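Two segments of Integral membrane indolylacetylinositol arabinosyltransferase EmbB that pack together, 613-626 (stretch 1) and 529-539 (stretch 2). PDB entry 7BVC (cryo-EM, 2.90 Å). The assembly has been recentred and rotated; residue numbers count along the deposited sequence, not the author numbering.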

# COMPACT_ATOMS: atom_id res chain seq x y z
N ALA B 613 -16.66 -30.55 -2.18
CA ALA B 613 -16.51 -29.14 -1.86
C ALA B 613 -15.16 -28.85 -1.23
O ALA B 613 -14.54 -27.82 -1.50
CB ALA B 613 -17.64 -28.69 -0.93
N PHE B 614 -14.67 -29.76 -0.38
CA PHE B 614 -13.34 -29.56 0.19
C PHE B 614 -12.26 -29.66 -0.87
O PHE B 614 -11.28 -28.90 -0.84
CB PHE B 614 -13.08 -30.57 1.31
CG PHE B 614 -11.87 -30.25 2.13
CD1 PHE B 614 -11.88 -29.18 3.00
CD2 PHE B 614 -10.71 -30.99 2.00
CE1 PHE B 614 -10.76 -28.87 3.75
CE2 PHE B 614 -9.59 -30.69 2.75
CZ PHE B 614 -9.62 -29.63 3.62
N LEU B 615 -12.40 -30.59 -1.82
CA LEU B 615 -11.47 -30.65 -2.94
C LEU B 615 -11.48 -29.35 -3.74
O LEU B 615 -10.42 -28.86 -4.16
CB LEU B 615 -11.81 -31.84 -3.84
CG LEU B 615 -10.89 -32.08 -5.04
CD1 LEU B 615 -9.47 -32.32 -4.58
CD2 LEU B 615 -11.39 -33.25 -5.86
N SER B 616 -12.67 -28.80 -3.98
CA SER B 616 -12.78 -27.52 -4.66
C SER B 616 -12.04 -26.42 -3.89
O SER B 616 -11.34 -25.60 -4.50
CB SER B 616 -14.25 -27.14 -4.84
OG SER B 616 -14.38 -25.88 -5.45
N LEU B 617 -12.20 -26.39 -2.57
CA LEU B 617 -11.50 -25.39 -1.77
C LEU B 617 -9.99 -25.55 -1.85
O LEU B 617 -9.25 -24.56 -1.91
CB LEU B 617 -11.97 -25.47 -0.31
CG LEU B 617 -11.23 -24.60 0.70
CD1 LEU B 617 -11.31 -23.14 0.32
CD2 LEU B 617 -11.79 -24.82 2.10
N VAL B 618 -9.51 -26.80 -1.86
CA VAL B 618 -8.07 -27.04 -1.97
C VAL B 618 -7.55 -26.53 -3.31
O VAL B 618 -6.51 -25.86 -3.38
CB VAL B 618 -7.77 -28.54 -1.78
CG1 VAL B 618 -6.36 -28.86 -2.24
CG2 VAL B 618 -7.96 -28.93 -0.32
N LEU B 619 -8.25 -26.85 -4.39
CA LEU B 619 -7.83 -26.35 -5.70
C LEU B 619 -7.89 -24.83 -5.77
O LEU B 619 -7.04 -24.20 -6.42
CB LEU B 619 -8.68 -26.98 -6.81
CG LEU B 619 -8.41 -28.46 -7.07
CD1 LEU B 619 -9.59 -29.11 -7.77
CD2 LEU B 619 -7.15 -28.63 -7.89
N PHE B 620 -8.85 -24.22 -5.08
CA PHE B 620 -8.95 -22.77 -5.05
C PHE B 620 -7.76 -22.14 -4.35
O PHE B 620 -7.18 -21.16 -4.83
CB PHE B 620 -10.26 -22.35 -4.38
CG PHE B 620 -10.50 -20.87 -4.39
CD1 PHE B 620 -10.75 -20.21 -5.58
CD2 PHE B 620 -10.48 -20.14 -3.22
CE1 PHE B 620 -10.98 -18.85 -5.59
CE2 PHE B 620 -10.70 -18.78 -3.23
CZ PHE B 620 -10.96 -18.13 -4.42
N VAL B 621 -7.36 -22.70 -3.20
CA VAL B 621 -6.21 -22.11 -2.51
C VAL B 621 -4.93 -22.36 -3.28
O VAL B 621 -4.01 -21.54 -3.25
CB VAL B 621 -6.11 -22.61 -1.05
CG1 VAL B 621 -7.38 -22.27 -0.28
CG2 VAL B 621 -5.83 -24.09 -0.99
N LEU B 622 -4.84 -23.48 -4.01
CA LEU B 622 -3.69 -23.69 -4.89
C LEU B 622 -3.63 -22.62 -5.97
O LEU B 622 -2.57 -22.05 -6.24
CB LEU B 622 -3.76 -25.09 -5.51
CG LEU B 622 -2.88 -26.17 -4.88
CD1 LEU B 622 -3.05 -27.47 -5.63
CD2 LEU B 622 -1.43 -25.74 -4.86
N ALA B 623 -4.77 -22.36 -6.61
CA ALA B 623 -4.84 -21.30 -7.62
C ALA B 623 -4.43 -19.95 -7.04
O ALA B 623 -3.77 -19.15 -7.71
CB ALA B 623 -6.24 -21.22 -8.21
N PHE B 624 -4.83 -19.68 -5.80
CA PHE B 624 -4.41 -18.44 -5.16
C PHE B 624 -2.90 -18.42 -4.94
O PHE B 624 -2.26 -17.37 -5.10
CB PHE B 624 -5.13 -18.23 -3.83
CG PHE B 624 -4.51 -17.19 -2.96
CD1 PHE B 624 -4.69 -15.84 -3.23
CD2 PHE B 624 -3.73 -17.54 -1.88
CE1 PHE B 624 -4.11 -14.88 -2.44
CE2 PHE B 624 -3.14 -16.58 -1.08
CZ PHE B 624 -3.34 -15.25 -1.36
N CYS B 625 -2.32 -19.56 -4.56
CA CYS B 625 -0.88 -19.62 -4.32
C CYS B 625 -0.10 -19.33 -5.60
O CYS B 625 0.85 -18.54 -5.59
CB CYS B 625 -0.50 -21.00 -3.77
SG CYS B 625 -1.13 -21.35 -2.13
N PHE B 626 -0.48 -19.97 -6.70
CA PHE B 626 0.31 -19.90 -7.93
C PHE B 626 0.10 -18.62 -8.73
O PHE B 626 0.45 -18.58 -9.91
CB PHE B 626 0.01 -21.12 -8.81
CG PHE B 626 1.01 -22.22 -8.67
CD1 PHE B 626 2.18 -22.21 -9.41
CD2 PHE B 626 0.80 -23.26 -7.78
CE1 PHE B 626 3.10 -23.22 -9.28
CE2 PHE B 626 1.73 -24.27 -7.64
CZ PHE B 626 2.88 -24.25 -8.40
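Stretch 2, residues 529-539: FVFTAMCLFPS

How do the two backbones run past each other? Both stretches are helical. Stretch 1 is regular from Ala613 to Cys625; from Leu617 to Phe626 each backbone N bonds to the O four residues back, and Phe626 is the first residue to leave helical phi/psi. Stretch 2 is helical throughout but kinked where the N atoms of Thr532, Cys535, Pro538 and Ser539 have no bond to the turn before; proline has no NH to give. The helices are nearly antiparallel, with 161° between their N-to-C directions, and their axes come within 10.6 Å. Val530 therefore lies by Val621, Met534 by Val618 and Pro538 by Phe614, their CA atoms 6.9, 7.7 and 8.6 Å apart in that order, so the backbones spread toward the Pro538 end.

What fills the middle of the contact? Met534 points toward stretch 1 as a knob in a hole made by Phe614, Leu617, Val618 and Val621. Its CG lies 4.1 Å from Leu617 CG, its SD 3.9 Å from Val618 CG2, and its CE 3.6 Å from Val621 CG2. The same SD is 4.1 Å from Phe614 CZ, approaching the ring obliquely.

How is the wider end closed? The CA-to-CB bond of Phe614 points sideways to stretch 2, but the end of its side chain comes nearer, and its ring edge meets Pro538, with Phe614 CE1 3.8 Å from Pro538 CG.

What holds the other end, where the backbones are closer? Val530 points toward stretch 1 and spreads its two methyls between neighbours: CG1 lies 3.6 Å from Phe624 CE2, at the ring edge, while CG2 lies 3.5 Å from Cys625 SG. Phe531 adds a looser contact, its CE1 4.5 Å from Cys625 SG. No hydrogen bond crosses between the stretches; apolar packing joins them, burying 443 Å² over both sides.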

# COMPACT_ATOMS: atom_id res chain seq x y z
N PHE B 529 0.71 -19.66 5.46
CA PHE B 529 -0.55 -19.13 5.98
C PHE B 529 -1.77 -19.78 5.35
O PHE B 529 -2.76 -20.04 6.06
CB PHE B 529 -0.62 -17.62 5.78
CG PHE B 529 -1.82 -16.99 6.41
CD1 PHE B 529 -1.97 -16.98 7.78
CD2 PHE B 529 -2.81 -16.40 5.63
CE1 PHE B 529 -3.07 -16.40 8.37
CE2 PHE B 529 -3.91 -15.82 6.21
CZ PHE B 529 -4.05 -15.82 7.59
N VAL B 530 -1.75 -20.06 4.04
CA VAL B 530 -2.95 -20.61 3.42
C VAL B 530 -3.16 -22.06 3.85
O VAL B 530 -4.29 -22.47 4.13
CB VAL B 530 -2.90 -20.45 1.89
CG1 VAL B 530 -2.73 -18.99 1.52
CG2 VAL B 530 -1.78 -21.28 1.29
N PHE B 531 -2.09 -22.85 3.93
CA PHE B 531 -2.24 -24.23 4.36
C PHE B 531 -2.48 -24.36 5.85
O PHE B 531 -2.66 -25.48 6.34
CB PHE B 531 -1.00 -25.04 3.95
CG PHE B 531 -1.06 -25.57 2.55
CD1 PHE B 531 -0.90 -24.72 1.47
CD2 PHE B 531 -1.28 -26.91 2.31
CE1 PHE B 531 -0.95 -25.20 0.18
CE2 PHE B 531 -1.33 -27.40 1.02
CZ PHE B 531 -1.17 -26.54 -0.05
N THR B 532 -2.49 -23.25 6.58
CA THR B 532 -2.92 -23.22 7.97
C THR B 532 -4.38 -22.81 8.10
O THR B 532 -5.15 -23.48 8.79
CB THR B 532 -2.04 -22.26 8.78
OG1 THR B 532 -0.66 -22.57 8.56
CG2 THR B 532 -2.35 -22.38 10.26
N ALA B 533 -4.78 -21.74 7.41
CA ALA B 533 -6.17 -21.30 7.50
C ALA B 533 -7.12 -22.30 6.85
O ALA B 533 -8.20 -22.59 7.39
CB ALA B 533 -6.33 -19.92 6.85
N MET B 534 -6.74 -22.84 5.68
CA MET B 534 -7.59 -23.78 4.96
C MET B 534 -7.80 -25.07 5.75
O MET B 534 -8.83 -25.73 5.58
CB MET B 534 -6.97 -24.08 3.59
CG MET B 534 -7.74 -25.08 2.75
SD MET B 534 -6.91 -26.68 2.67
CE MET B 534 -5.35 -26.22 1.93
N CYS B 535 -6.84 -25.45 6.59
CA CYS B 535 -7.00 -26.62 7.43
C CYS B 535 -7.59 -26.30 8.79
O CYS B 535 -8.09 -27.20 9.47
CB CYS B 535 -5.66 -27.34 7.61
SG CYS B 535 -4.83 -27.74 6.06
N LEU B 536 -7.55 -25.03 9.21
CA LEU B 536 -8.07 -24.64 10.51
C LEU B 536 -9.56 -24.37 10.50
O LEU B 536 -10.27 -24.76 11.44
CB LEU B 536 -7.32 -23.41 11.02
CG LEU B 536 -7.92 -22.68 12.22
CD1 LEU B 536 -7.82 -23.52 13.47
CD2 LEU B 536 -7.25 -21.33 12.42
N PHE B 537 -10.08 -23.70 9.47
CA PHE B 537 -11.47 -23.25 9.59
C PHE B 537 -12.50 -24.37 9.36
O PHE B 537 -13.42 -24.52 10.19
CB PHE B 537 -11.73 -22.07 8.65
CG PHE B 537 -11.11 -20.79 9.11
CD1 PHE B 537 -11.61 -20.12 10.21
CD2 PHE B 537 -10.03 -20.25 8.44
CE1 PHE B 537 -11.04 -18.94 10.64
CE2 PHE B 537 -9.45 -19.07 8.86
CZ PHE B 537 -9.96 -18.41 9.96
N PRO B 538 -12.40 -25.16 8.29
CA PRO B 538 -13.36 -26.27 8.15
C PRO B 538 -13.29 -27.28 9.28
O PRO B 538 -14.31 -27.85 9.66
CB PRO B 538 -12.99 -26.90 6.80
CG PRO B 538 -11.68 -26.36 6.45
CD PRO B 538 -11.59 -25.02 7.07
N SER B 539 -12.10 -27.51 9.83
CA SER B 539 -11.99 -28.41 10.98
C SER B 539 -12.72 -27.84 12.19
O SER B 539 -13.33 -28.60 12.95
CB SER B 539 -10.52 -28.67 11.31
OG SER B 539 -9.88 -27.48 11.73